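Local coordinates for transmembrane oligosaccharyl transferase (Archaeoglobus fulgidus, PDB 3WAJ), which is a membrane-embedded enzyme of the STT3/AglB family, pairing a GT-C type transmembrane region with a soluble C-terminal part and carrying a bound zinc ion, at residues R53-T58 and L89-G94; G575-N580 and T589-S594. All coordinates share one frame; numbering follows the deposited sequence.

Contact 1 of 2, residues R53-T58 and L89-G94; sequences RLIENT and LGSIAG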
loop_
_atom_site.group_PDB
_atom_site.type_symbol
_atom_site.label_atom_id
_atom_site.label_comp_id
_atom_site.label_asym_id
_atom_site.label_seq_id
_atom_site.Cartn_x
_atom_site.Cartn_y
_atom_site.Cartn_z
ATOM N N ARG A 53 7.545 -1.145 12.202
ATOM C CA ARG A 53 7.362 -2.357 12.992
ATOM C C ARG A 53 8.637 -3.213 12.945
ATOM O O ARG A 53 9.107 -3.704 13.976
ATOM C CB ARG A 53 6.130 -3.139 12.490
ATOM C CG ARG A 53 5.850 -4.494 13.172
ATOM C CD ARG A 53 6.770 -5.653 12.659
ATOM N NE ARG A 53 6.402 -6.914 13.299
ATOM C CZ ARG A 53 6.686 -7.213 14.565
ATOM N NH1 ARG A 53 7.378 -6.359 15.306
ATOM N NH2 ARG A 53 6.293 -8.367 15.080
ATOM N N LEU A 54 9.178 -3.393 11.745
ATOM C CA LEU A 54 10.373 -4.210 11.571
ATOM C C LEU A 54 11.609 -3.574 12.224
ATOM O O LEU A 54 12.377 -4.257 12.896
ATOM C CB LEU A 54 10.640 -4.486 10.094
ATOM C CG LEU A 54 9.626 -5.346 9.349
ATOM C CD1 LEU A 54 10.079 -5.528 7.865
ATOM C CD2 LEU A 54 9.466 -6.686 10.045
ATOM N N ILE A 55 11.802 -2.273 12.018
ATOM C CA ILE A 55 12.993 -1.592 12.519
ATOM C C ILE A 55 13.046 -1.617 14.067
ATOM O O ILE A 55 14.079 -1.878 14.662
ATOM C CB ILE A 55 13.092 -0.158 11.945
ATOM C CG1 ILE A 55 13.484 -0.220 10.468
ATOM C CG2 ILE A 55 14.104 0.690 12.724
ATOM C CD1 ILE A 55 13.283 1.086 9.698
ATOM N N GLU A 56 11.910 -1.360 14.697
ATOM C CA GLU A 56 11.755 -1.458 16.142
ATOM C C GLU A 56 12.149 -2.851 16.649
ATOM O O GLU A 56 12.883 -2.993 17.626
ATOM C CB GLU A 56 10.289 -1.185 16.485
ATOM C CG GLU A 56 10.000 -0.736 17.912
ATOM C CD GLU A 56 8.678 0.025 18.015
ATOM O OE1 GLU A 56 7.989 0.163 16.986
ATOM O OE2 GLU A 56 8.323 0.494 19.111
ATOM N N ASN A 57 11.648 -3.879 15.982
ATOM C CA ASN A 57 11.965 -5.249 16.353
ATOM C C ASN A 57 13.445 -5.572 16.095
ATOM O O ASN A 57 14.094 -6.265 16.879
ATOM C CB ASN A 57 11.058 -6.221 15.588
ATOM C CG ASN A 57 11.345 -7.653 15.923
ATOM O OD1 ASN A 57 12.399 -8.176 15.562
ATOM N ND2 ASN A 57 10.412 -8.307 16.614
ATOM N N THR A 58 13.971 -5.069 14.989
ATOM C CA THR A 58 15.362 -5.298 14.637
ATOM C C THR A 58 16.294 -4.571 15.603
ATOM O O THR A 58 17.326 -5.110 16.001
ATOM C CB THR A 58 15.644 -4.825 13.223
ATOM O OG1 THR A 58 14.736 -5.474 12.320
ATOM C CG2 THR A 58 17.088 -5.144 12.836
ATOM N N LEU A 89 19.305 0.102 7.590
ATOM C CA LEU A 89 19.478 1.569 7.541
ATOM C C LEU A 89 18.694 2.269 8.653
ATOM O O LEU A 89 19.244 3.108 9.383
ATOM C CB LEU A 89 19.087 2.155 6.178
ATOM C CG LEU A 89 19.251 3.683 6.056
ATOM C CD1 LEU A 89 20.671 4.120 6.443
ATOM C CD2 LEU A 89 18.929 4.177 4.650
ATOM N N GLY A 90 17.422 1.892 8.812
ATOM C CA GLY A 90 16.575 2.478 9.845
ATOM C C GLY A 90 16.910 2.074 11.280
ATOM O O GLY A 90 16.793 2.883 12.217
ATOM N N SER A 91 17.301 0.815 11.468
ATOM C CA SER A 91 17.814 0.377 12.761
ATOM C C SER A 91 19.083 1.154 13.120
ATOM O O SER A 91 19.224 1.643 14.250
ATOM C CB SER A 91 18.105 -1.118 12.739
ATOM O OG SER A 91 16.943 -1.851 12.418
ATOM N N ILE A 92 20.000 1.274 12.158
ATOM C CA ILE A 92 21.267 1.951 12.417
ATOM C C ILE A 92 21.021 3.418 12.751
ATOM O O ILE A 92 21.566 3.941 13.728
ATOM C CB ILE A 92 22.254 1.816 11.241
ATOM C CG1 ILE A 92 22.728 0.378 11.115
ATOM C CG2 ILE A 92 23.456 2.671 11.465
ATOM C CD1 ILE A 92 23.633 0.159 9.921
ATOM N N ALA A 93 20.178 4.069 11.951
ATOM C CA ALA A 93 19.781 5.447 12.228
ATOM C C ALA A 93 19.235 5.574 13.644
ATOM O O ALA A 93 19.559 6.523 14.368
ATOM C CB ALA A 93 18.760 5.911 11.224
ATOM N N GLY A 94 18.412 4.608 14.039
ATOM C CA GLY A 94 17.741 4.665 15.329
ATOM C C GLY A 94 18.703 4.566 16.493
ATOM O O GLY A 94 18.649 5.361 17.432
#
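Ile-55 of helix 47-60 lays its two branches on the backbone of helix 84-96 at Gly-90 and Ser-91. Its CG2 sits 3.4 Å from the carbonyl carbon of Gly-90 and equally near the Ser-91 amide nitrogen. The chi1 of -73° sets CG1 beside its own backbone N and CG2 anti to it, which turns CG2 to the Gly-90/Ser-91 peptide and leaves CG1 to carry CD1 to Gly-90. Gly-90 has no side chain, and CD1 lies directly against its CA at 3.6 Å. The axes of the two short segments approach to 8.7 Å and cross at -57°, and the CA atoms of Ile-55 and Ser-91 lie 5.2 Å apart. The crossing lies within the GT-C-clan N-terminal region, and its four touching residues are buried in the fold.

One turn on from Ile-55, the contact narrows to Thr-58 against Ser-91, Thr-58 having the smaller share of the interface. Ser-91 OG lies against Thr-58 CB and CG2, each 3.3 Å away, without a hydrogen bond between the two residues. Both hydroxyls turn back into their own helices: Thr-58 OG1 bonds Leu-54 O at 2.7 Å, from above the carbonyl plane, and Ser-91 OG bonds Val-87 O. On the far flank of helix 84-96 the side chain of Ile-92 points away from helix 47-60 and is exposed, whereas Leu-109 of helix 102-118 also packs on Ile-55.

Contact 2 of 2, residues G575-N580 and T589-S594; sequences GNKYNN and TAENES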
loop_
_atom_site.group_PDB
_atom_site.type_symbol
_atom_site.label_atom_id
_atom_site.label_comp_id
_atom_site.label_asym_id
_atom_site.label_seq_id
_atom_site.Cartn_x
_atom_site.Cartn_y
_atom_site.Cartn_z
ATOM N N GLY A 575 -9.535 -13.489 2.242
ATOM C CA GLY A 575 -10.492 -14.580 2.094
ATOM C C GLY A 575 -11.487 -14.370 0.946
ATOM O O GLY A 575 -11.222 -13.601 0.024
ATOM N N ASN A 576 -12.620 -15.070 0.991
ATOM C CA ASN A 576 -13.686 -14.932 -0.019
ATOM C C ASN A 576 -14.910 -15.767 0.330
ATOM O O ASN A 576 -14.830 -16.663 1.172
ATOM C CB ASN A 576 -13.205 -15.337 -1.422
ATOM C CG ASN A 576 -12.729 -16.785 -1.485
ATOM O OD1 ASN A 576 -13.488 -17.731 -1.210
ATOM N ND2 ASN A 576 -11.463 -16.962 -1.843
ATOM N N LYS A 577 -16.024 -15.512 -0.351
ATOM C CA LYS A 577 -17.240 -16.306 -0.115
ATOM C C LYS A 577 -17.404 -17.490 -1.065
ATOM O O LYS A 577 -17.905 -18.539 -0.668
ATOM C CB LYS A 577 -18.492 -15.423 -0.105
ATOM C CG LYS A 577 -18.835 -14.887 1.274
ATOM C CD LYS A 577 -19.623 -13.580 1.239
ATOM C CE LYS A 577 -20.665 -13.578 0.145
ATOM N NZ LYS A 577 -21.306 -12.237 0.044
ATOM N N TYR A 578 -16.960 -17.336 -2.307
ATOM C CA TYR A 578 -17.147 -18.398 -3.306
ATOM C C TYR A 578 -16.402 -19.712 -2.976
ATOM O O TYR A 578 -16.897 -20.796 -3.291
ATOM C CB TYR A 578 -16.815 -17.887 -4.721
ATOM C CG TYR A 578 -15.386 -17.417 -4.885
ATOM C CD1 TYR A 578 -15.052 -16.072 -4.737
ATOM C CD2 TYR A 578 -14.370 -18.315 -5.190
ATOM C CE1 TYR A 578 -13.745 -15.639 -4.891
ATOM C CE2 TYR A 578 -13.060 -17.887 -5.342
ATOM C CZ TYR A 578 -12.759 -16.551 -5.191
ATOM O OH TYR A 578 -11.464 -16.137 -5.339
ATOM N N ASN A 579 -15.231 -19.624 -2.338
ATOM C CA ASN A 579 -14.523 -20.827 -1.860
ATOM C C ASN A 579 -14.542 -20.970 -0.334
ATOM O O ASN A 579 -13.776 -21.752 0.239
ATOM C CB ASN A 579 -13.080 -20.872 -2.382
ATOM C CG ASN A 579 -12.997 -21.254 -3.847
ATOM O OD1 ASN A 579 -13.850 -21.979 -4.363
ATOM N ND2 ASN A 579 -11.966 -20.764 -4.529
ATOM N N ASN A 580 -15.413 -20.196 0.304
ATOM C CA ASN A 580 -15.562 -20.184 1.759
ATOM C C ASN A 580 -14.252 -20.096 2.554
ATOM O O ASN A 580 -14.053 -20.809 3.537
ATOM C CB ASN A 580 -16.413 -21.368 2.201
ATOM C CG ASN A 580 -17.831 -21.285 1.662
ATOM O OD1 ASN A 580 -18.603 -20.402 2.054
ATOM N ND2 ASN A 580 -18.178 -22.195 0.752
ATOM N N THR A 589 -18.986 -8.991 4.221
ATOM C CA THR A 589 -20.091 -9.094 3.266
ATOM C C THR A 589 -21.005 -10.258 3.598
ATOM O O THR A 589 -21.862 -10.635 2.789
ATOM C CB THR A 589 -19.615 -9.300 1.836
ATOM O OG1 THR A 589 -19.034 -10.598 1.744
ATOM C CG2 THR A 589 -18.597 -8.219 1.415
ATOM N N ALA A 590 -20.786 -10.854 4.765
ATOM C CA ALA A 590 -21.583 -11.996 5.190
ATOM C C ALA A 590 -23.015 -11.525 5.414
ATOM O O ALA A 590 -23.262 -10.503 6.085
ATOM C CB ALA A 590 -21.015 -12.612 6.450
ATOM N N GLU A 591 -23.957 -12.277 4.861
ATOM C CA GLU A 591 -25.347 -11.857 4.837
ATOM C C GLU A 591 -26.189 -12.362 5.998
ATOM O O GLU A 591 -27.387 -12.095 6.049
ATOM C CB GLU A 591 -25.975 -12.214 3.499
ATOM C CG GLU A 591 -25.473 -11.327 2.373
ATOM C CD GLU A 591 -25.575 -11.991 1.026
ATOM O OE1 GLU A 591 -26.256 -13.036 0.931
ATOM O OE2 GLU A 591 -24.962 -11.474 0.066
ATOM N N ASN A 592 -25.564 -13.070 6.936
ATOM C CA ASN A 592 -26.198 -13.376 8.227
ATOM C C ASN A 592 -25.149 -13.528 9.328
ATOM O O ASN A 592 -23.969 -13.751 9.046
ATOM C CB ASN A 592 -27.107 -14.614 8.139
ATOM C CG ASN A 592 -26.396 -15.811 7.561
ATOM O OD1 ASN A 592 -25.647 -16.505 8.265
ATOM N ND2 ASN A 592 -26.612 -16.064 6.267
ATOM N N GLU A 593 -25.568 -13.403 10.581
ATOM C CA GLU A 593 -24.605 -13.459 11.675
ATOM C C GLU A 593 -23.948 -14.846 11.822
ATOM O O GLU A 593 -22.774 -14.932 12.165
ATOM C CB GLU A 593 -25.237 -12.997 12.996
ATOM C CG GLU A 593 -24.210 -12.704 14.077
ATOM C CD GLU A 593 -24.823 -12.216 15.377
ATOM O OE1 GLU A 593 -26.069 -12.218 15.508
ATOM O OE2 GLU A 593 -24.049 -11.829 16.276
ATOM N N SER A 594 -24.700 -15.916 11.552
ATOM C CA SER A 594 -24.175 -17.285 11.639
ATOM C C SER A 594 -22.953 -17.515 10.762
ATOM O O SER A 594 -21.957 -18.080 11.222
ATOM C CB SER A 594 -25.246 -18.310 11.263
ATOM O OG SER A 594 -26.454 -18.000 11.912
#
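Lys-577 reaches across to Thr-589 with the end of its side chain, the two side chains crossing obliquely. NZ donates to the backbone oxygen Thr-589 O at 3.2 Å, approaching from above the carbonyl plane (51° out of it), and makes a weak bond to Thr-589 OG1 at 3.3 Å. CD of Lys-577 lies 3.1 Å from the same Thr-589 OG1; the bend at chi3 (40°) then turns CE, and with it NZ, toward Thr-589. A long salt bridge of 3.7 Å joins NZ to Glu-591 OE2, whereas the stronger charged partner of this ammonium is Glu-627 on helix 619-627.

Within the AglB core region, Thr-589 is where helix 584-588 gives way to loop, and its OG1 is bonded to Ser-585 O, one turn back. The lysine itself opens a type I beta turn, closed by Asn-580 N to Lys-577 O at 3.1 Å. Just before it, Asn-576 forms an Asx motif: OD1 accepts from Asn-579 N at 2.8 Å with an N-H...O angle of 145°. Farther out on the other segment, Asn-592 is the N-cap of helix 593-602, its OD1 taking the amide of Tyr-595, whose own hydroxyl bonds Asn-580 OD1.

Overall arrangement
Contact 1 and contact 2 follow one another along the chain, the first closing well before the second opens, and belong to different regions of the protein: the STT3 N-terminal region and the AglB core. Their centres lie about 39 Å apart and their nearest atoms about 20 Å, so they are not in contact. Contact 1 joins helices 47-60 and 84-96, with the Ile-55 side chain about 13 Å from the zinc ion; Asp-47, at the start of helix 47-60, is a zinc ligand. Contact 2 joins the loop before helix 584-588 to the segment that leads from it into helix 593-602. The two regions nevertheless meet: Arg-53 of helix 47-60 forms a salt bridge with Glu-558 in the core.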